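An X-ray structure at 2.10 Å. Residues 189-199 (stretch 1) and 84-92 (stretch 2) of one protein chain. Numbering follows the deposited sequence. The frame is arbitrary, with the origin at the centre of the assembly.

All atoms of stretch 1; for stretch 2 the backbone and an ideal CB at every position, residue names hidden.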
# COMPACT_ATOMS: atom_id res chain seq x y z
N GLU B 189 6.73 5.75 -14.20
CA GLU B 189 7.49 6.45 -15.22
C GLU B 189 6.97 7.87 -15.41
O GLU B 189 7.75 8.83 -15.45
CB GLU B 189 7.46 5.67 -16.54
CG GLU B 189 8.17 4.31 -16.44
CD GLU B 189 8.82 3.88 -17.73
OE1 GLU B 189 8.60 4.53 -18.77
OE2 GLU B 189 9.56 2.87 -17.70
N TYR B 190 5.65 8.02 -15.52
CA TYR B 190 5.05 9.36 -15.55
C TYR B 190 5.48 10.18 -14.35
O TYR B 190 5.90 11.34 -14.49
CB TYR B 190 3.52 9.25 -15.58
CG TYR B 190 2.89 9.16 -16.95
CD1 TYR B 190 3.30 9.99 -17.99
CD2 TYR B 190 1.87 8.26 -17.21
CE1 TYR B 190 2.71 9.92 -19.24
CE2 TYR B 190 1.28 8.17 -18.45
CZ TYR B 190 1.70 9.01 -19.47
OH TYR B 190 1.11 8.92 -20.71
N THR B 191 5.38 9.60 -13.15
CA THR B 191 5.73 10.33 -11.94
C THR B 191 7.20 10.75 -11.97
O THR B 191 7.53 11.90 -11.64
CB THR B 191 5.42 9.48 -10.71
OG1 THR B 191 4.02 9.16 -10.69
CG2 THR B 191 5.76 10.23 -9.43
N ASN B 192 8.09 9.85 -12.38
CA ASN B 192 9.51 10.20 -12.48
C ASN B 192 9.71 11.40 -13.40
O ASN B 192 10.47 12.33 -13.07
CB ASN B 192 10.32 9.01 -13.00
CG ASN B 192 10.52 7.93 -11.96
OD1 ASN B 192 10.28 8.13 -10.77
ND2 ASN B 192 10.98 6.76 -12.41
N ILE B 193 9.06 11.40 -14.56
CA ILE B 193 9.27 12.45 -15.55
C ILE B 193 8.71 13.77 -15.06
O ILE B 193 9.34 14.83 -15.19
CB ILE B 193 8.64 12.05 -16.90
CG1 ILE B 193 9.31 10.78 -17.44
CG2 ILE B 193 8.75 13.19 -17.91
CD1 ILE B 193 8.55 10.12 -18.58
N ILE B 194 7.49 13.74 -14.51
CA ILE B 194 6.85 14.96 -14.02
C ILE B 194 7.71 15.61 -12.95
O ILE B 194 7.97 16.82 -12.98
CB ILE B 194 5.44 14.64 -13.50
CG1 ILE B 194 4.55 14.18 -14.66
CG2 ILE B 194 4.82 15.85 -12.80
CD1 ILE B 194 3.25 13.55 -14.23
N LEU B 195 8.17 14.81 -11.98
CA LEU B 195 8.96 15.36 -10.88
C LEU B 195 10.25 15.99 -11.38
O LEU B 195 10.65 17.07 -10.91
CB LEU B 195 9.26 14.27 -9.86
CG LEU B 195 8.31 14.20 -8.66
CD1 LEU B 195 6.88 13.96 -9.10
CD2 LEU B 195 8.76 13.13 -7.68
N LYS B 196 10.94 15.34 -12.32
CA LYS B 196 12.14 15.95 -12.88
C LYS B 196 11.80 17.23 -13.64
O LYS B 196 12.56 18.20 -13.59
CB LYS B 196 12.87 14.96 -13.80
CG LYS B 196 13.61 13.85 -13.07
CD LYS B 196 14.69 14.40 -12.15
CE LYS B 196 15.53 13.28 -11.56
NZ LYS B 196 16.46 13.77 -10.49
N GLU B 197 10.67 17.24 -14.34
CA GLU B 197 10.23 18.46 -15.01
C GLU B 197 9.88 19.56 -14.01
O GLU B 197 9.95 20.74 -14.37
CB GLU B 197 9.03 18.17 -15.91
CG GLU B 197 9.36 17.35 -17.15
CD GLU B 197 8.15 17.12 -18.05
OE1 GLU B 197 7.04 17.54 -17.68
OE2 GLU B 197 8.32 16.51 -19.13
N MET B 198 9.52 19.20 -12.78
CA MET B 198 9.22 20.16 -11.73
C MET B 198 10.46 20.64 -10.99
O MET B 198 10.34 21.47 -10.09
CB MET B 198 8.26 19.53 -10.71
CG MET B 198 6.87 19.23 -11.24
SD MET B 198 5.87 18.35 -10.03
CE MET B 198 5.55 19.67 -8.86
N GLY B 199 11.64 20.13 -11.33
CA GLY B 199 12.83 20.46 -10.56
C GLY B 199 12.94 19.70 -9.26
O GLY B 199 13.67 20.14 -8.36
N UNK B 84 4.99 23.84 -14.33
CA UNK B 84 6.38 23.45 -14.53
C UNK B 84 6.57 22.24 -15.44
O UNK B 84 7.65 22.10 -16.02
CB UNK B 84 7.02 23.16 -13.17
N UNK B 85 5.58 21.37 -15.53
CA UNK B 85 5.70 20.15 -16.29
C UNK B 85 4.79 20.03 -17.47
O UNK B 85 3.63 19.92 -17.33
CB UNK B 85 5.46 18.96 -15.37
N UNK B 86 5.36 20.00 -18.65
CA UNK B 86 4.55 19.79 -19.83
C UNK B 86 3.98 18.39 -19.92
O UNK B 86 2.89 18.19 -20.48
CB UNK B 86 5.38 20.09 -21.08
N UNK B 87 4.69 17.40 -19.38
CA UNK B 87 4.14 16.05 -19.33
C UNK B 87 2.88 16.01 -18.48
O UNK B 87 1.88 15.39 -18.87
CB UNK B 87 5.18 15.07 -18.78
N UNK B 88 2.90 16.67 -17.33
CA UNK B 88 1.72 16.70 -16.47
C UNK B 88 0.58 17.49 -17.12
O UNK B 88 -0.59 17.14 -16.96
CB UNK B 88 2.07 17.31 -15.11
N UNK B 89 0.91 18.57 -17.83
CA UNK B 89 -0.12 19.31 -18.54
C UNK B 89 -0.86 18.42 -19.53
O UNK B 89 -2.07 18.60 -19.74
CB UNK B 89 0.49 20.51 -19.27
N UNK B 90 -0.17 17.45 -20.13
CA UNK B 90 -0.82 16.54 -21.08
C UNK B 90 -1.83 15.65 -20.37
O UNK B 90 -2.98 15.53 -20.80
CB UNK B 90 0.22 15.68 -21.80
N UNK B 91 -1.41 15.00 -19.28
CA UNK B 91 -2.33 14.14 -18.54
C UNK B 91 -3.52 14.94 -18.02
O UNK B 91 -4.67 14.54 -18.20
CB UNK B 91 -1.61 13.46 -17.38
N UNK B 92 -3.25 16.09 -17.41
CA UNK B 92 -4.32 16.91 -16.84
C UNK B 92 -5.26 17.42 -17.93
O UNK B 92 -6.48 17.33 -17.80
CB UNK B 92 -3.73 18.09 -16.06

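The helix of stretch 1 ends at Glu197, and the start of the stretch 2 helix lies against that end; the two axes come within 8.8 Å, their directions 128° apart.

At position 84 the CA-to-CB bond points toward stretch 1, with the ideal CB 4.0 Å from both Glu197 O and Met198 CA. Carbonyl oxygens at a helix end that lack partners favour a side chain able to donate, so Asn, Gln, Lys or Arg would suit, and the reach required favours a longer one. The residue is Gln84. Its chain extends over the last turn and brings NE2 to 2.8 Å from Met198 O; a water donates a hydrogen bond to that same oxygen.

Position 85 also points toward stretch 1, and here space is short: the ideal CB is 3.1 Å from Glu197 OE1 and 4.1 Å from Ile194 O. It immediately precedes a helix whose first amides need acceptors. A small residue with a capping oxygen, Ser, Thr or Asp, is expected, although Asp would set a second negative charge beside Glu197. Ser85 is the N-cap: its OG accepts from the backbone N of position 88 at 3.1 Å, a capping bond. The modelled OG lies implausibly close to Glu197 OE1, so the places of both atoms are uncertain.

Position 86 has helical angles that do not require glycine, and its CB would point sideways, 4.6 Å from Glu197 OE1. Many residues could fit; Gly86 is found.

Position 87 faces the stretch 1 helix directly. Its CB points toward stretch 1, 3.3 Å from Glu197 OE1, 4.1 Å from Ile193 CG2 and 4.3 Å from Ile194 CG1. A carboxylate beside aliphatic groups calls for a compact side chain with a donor: Ser or Thr, with Thr offering a methyl as well. Thr87 meets both demands. Its OG1 donates to Glu197 OE2 at 2.6 Å, and its backbone N donates to Glu197 OE1 at 2.9 Å, so the carboxylate grips the helix start through both oxygens. Its methyl CG2 lies 3.9 Å from Ile194 CG1, and the side chain sits as a knob among Tyr190, Ile193, Ile194 and Glu197.

At position 88 the bond runs sideways, with the CB 3.9 Å from Ile194 CG2, so an apolar residue suits. In Phe88 the CB makes that contact; the end of the side chain leads away, leaving Ile194 CD1 near the ring edge.

Position 89 points sideways with nothing near its CB, so the choice is wide; Arg89 makes no contact with stretch 1.

Position 90 points toward stretch 1 but from a distance, so a long side chain is needed. Arg90 brings NH2 to 4.3 Å from Tyr190 CE1, at the ring edge.

Position 91, likewise directed toward stretch 1, has room before the Tyr190 ring for a medium-sized aliphatic such as Leu, Ile or Met. Leu91 lays CD1 over the ring face, 3.9 Å from its centroid, while CD2 approaches Tyr190 CZ at 3.6 Å.

Position 92 is out of reach; it is Met92.

Stretch 2, residues 84-92: QSGTFRRLM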
# COMPACT_ATOMS: atom_id res chain seq x y z
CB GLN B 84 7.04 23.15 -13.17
CG GLN B 84 7.13 24.36 -12.25
CD GLN B 84 7.65 24.01 -10.87
OE1 GLN B 84 6.88 23.90 -9.91
NE2 GLN B 84 8.96 23.84 -10.75
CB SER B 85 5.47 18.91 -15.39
OG SER B 85 5.56 17.74 -16.08
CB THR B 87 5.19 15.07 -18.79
OG1 THR B 87 6.28 14.98 -19.72
CG2 THR B 87 4.60 13.68 -18.56
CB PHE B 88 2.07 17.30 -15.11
CG PHE B 88 0.89 17.44 -14.20
CD1 PHE B 88 0.51 16.40 -13.37
CD2 PHE B 88 0.15 18.60 -14.17
CE1 PHE B 88 -0.58 16.52 -12.53
CE2 PHE B 88 -0.94 18.74 -13.34
CZ PHE B 88 -1.30 17.70 -12.52
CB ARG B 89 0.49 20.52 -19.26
CG ARG B 89 0.93 21.65 -18.33
CD ARG B 89 1.18 22.97 -19.07
NE ARG B 89 2.37 22.95 -19.92
CZ ARG B 89 3.61 23.18 -19.49
NH1 ARG B 89 3.84 23.46 -18.21
NH2 ARG B 89 4.62 23.14 -20.35
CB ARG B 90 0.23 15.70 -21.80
CG ARG B 90 1.13 16.48 -22.73
CD ARG B 90 1.87 15.58 -23.71
NE ARG B 90 2.92 14.78 -23.07
CZ ARG B 90 2.79 13.52 -22.68
NH1 ARG B 90 1.64 12.87 -22.85
NH2 ARG B 90 3.81 12.89 -22.12
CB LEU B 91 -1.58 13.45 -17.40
CG LEU B 91 -0.31 12.69 -17.82
CD1 LEU B 91 0.33 12.02 -16.63
CD2 LEU B 91 -0.62 11.67 -18.91
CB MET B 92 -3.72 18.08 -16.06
CG MET B 92 -4.76 18.97 -15.40
SD MET B 92 -5.67 18.11 -14.10
CE MET B 92 -7.14 19.11 -14.00
O HOH W 1 8.89 22.01 -7.86
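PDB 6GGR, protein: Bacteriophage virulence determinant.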